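Local structure of CheC-like superfamily protein (Shewanella oneidensis, 3H2D) at the interface of chains A and B. The protein acts in chemotaxis and, as a CheX-family protein, probably removes the phosphoryl group from the response regulator CheY. Sequence-based numbering; all coordinates share one arbitrary frame. Chains: chain A/B, CheC-like superfamily protein.

The interface of chains A and B. Residues chain A 84, 87-88, 119; chain B 128, 130.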
loop_
_atom_site.group_PDB
_atom_site.type_symbol
_atom_site.label_atom_id
_atom_site.label_comp_id
_atom_site.label_asym_id
_atom_site.label_seq_id
_atom_site.Cartn_x
_atom_site.Cartn_y
_atom_site.Cartn_z
ATOM N N GLU A 84 -7.925 11.188 10.547
ATOM C CA GLU A 84 -6.635 10.664 11.005
ATOM C C GLU A 84 -6.727 9.619 12.105
ATOM O O GLU A 84 -5.960 8.677 12.098
ATOM C CB GLU A 84 -5.696 11.783 11.468
ATOM C CG GLU A 84 -4.254 11.329 11.734
ATOM C CD GLU A 84 -3.408 12.396 12.453
ATOM O OE1 GLU A 84 -3.825 13.569 12.483
ATOM O OE2 GLU A 84 -2.338 12.040 13.018
ATOM N N THR A 87 -7.669 6.417 10.327
ATOM C CA THR A 87 -6.545 5.838 9.557
ATOM C C THR A 87 -5.495 5.279 10.537
ATOM O O THR A 87 -4.922 4.251 10.292
ATOM C CB THR A 87 -5.922 6.778 8.527
ATOM O OG1 THR A 87 -5.322 7.886 9.188
ATOM C CG2 THR A 87 -6.957 7.258 7.455
ATOM N N ASP A 88 -5.294 5.931 11.665
ATOM C CA ASP A 88 -4.400 5.385 12.695
ATOM C C ASP A 88 -4.853 3.995 13.183
ATOM O O ASP A 88 -4.054 3.083 13.326
ATOM C CB ASP A 88 -4.314 6.309 13.892
ATOM C CG ASP A 88 -3.437 7.545 13.660
ATOM O OD1 ASP A 88 -2.604 7.642 12.721
ATOM O OD2 ASP A 88 -3.624 8.459 14.475
ATOM N N VAL A 119 -1.897 3.605 4.859
ATOM C CA VAL A 119 -3.330 3.578 4.874
ATOM C C VAL A 119 -3.829 4.497 3.769
ATOM O O VAL A 119 -3.419 5.685 3.687
ATOM C CB VAL A 119 -3.891 3.979 6.259
ATOM C CG1 VAL A 119 -5.442 3.976 6.244
ATOM C CG2 VAL A 119 -3.356 3.022 7.341
ATOM N N SER B 128 -1.503 7.663 3.771
ATOM C CA SER B 128 -0.898 8.034 5.016
ATOM C C SER B 128 0.053 6.904 5.434
ATOM O O SER B 128 -0.379 5.745 5.577
ATOM C CB SER B 128 -1.979 8.227 6.054
ATOM O OG SER B 128 -1.410 8.387 7.341
ATOM N N LYS B 130 2.376 5.135 8.176
ATOM C CA LYS B 130 2.246 5.001 9.610
ATOM C C LYS B 130 3.512 4.586 10.337
ATOM O O LYS B 130 3.482 4.461 11.541
ATOM C CB LYS B 130 1.049 4.088 9.970
ATOM C CG LYS B 130 -0.243 4.551 9.326
ATOM C CD LYS B 130 -0.751 5.874 9.979
ATOM C CE LYS B 130 -2.125 6.245 9.431
ATOM N NZ LYS B 130 -2.688 7.542 9.914
#
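B:Lys130 reaches from chain B to the N-terminal end of helix 84-107 in chain A and places its terminal amine NZ between A:Thr87 and A:Asp88. Its side chain meets both of theirs at about a right angle. The lysine is bent at chi2 (-71°) and extended beyond it, which carries NZ past A:Val119 to the helix. B:Lys130 NZ donates a hydrogen bond to the A:Thr87 hydroxyl OG1 at 2.8 Å. B:Lys130 NZ also forms a salt bridge with the A:Asp88 carboxylate oxygen OD1 at 2.8 Å, approached from above the carboxylate plane, 37° out of it. At chi1 64° the A:Thr87 hydroxyl is flanked by both arms of its own backbone, and from there it faces the A:Glu84 carbonyl. A:Thr87 OG1 gives its hydrogen to A:Glu84 O at 3.1 Å, so OG1 acts as donor to A:Glu84 and as acceptor for B:Lys130. The methylenes pack as well: CE of B:Lys130 lies 3.9 Å from A:Thr87 CB, and its CG lies 4.0 Å from the A:Val119 methyl CG2. A:Glu84 OE2 is 5.5 Å from B:Lys130 NZ and may add a longer-range attraction. A methionine in place of B:Lys130 would probably leave the A:Asp88 carboxylate without its cationic mate and the A:Thr87 hydroxyl without this donor.

Beside this polar cluster, an antiparallel bridge links strand 118-122 of chain A to strand 125-129 of chain B. The interface is two-fold symmetric, and its twin patch repeats these contacts. The structure alone does not prove a dimer in solution. At the bridge, A:Val119 N donates to B:Ser128 O at 2.7 Å, and B:Ser128 N donates back to A:Val119 O at 2.8 Å.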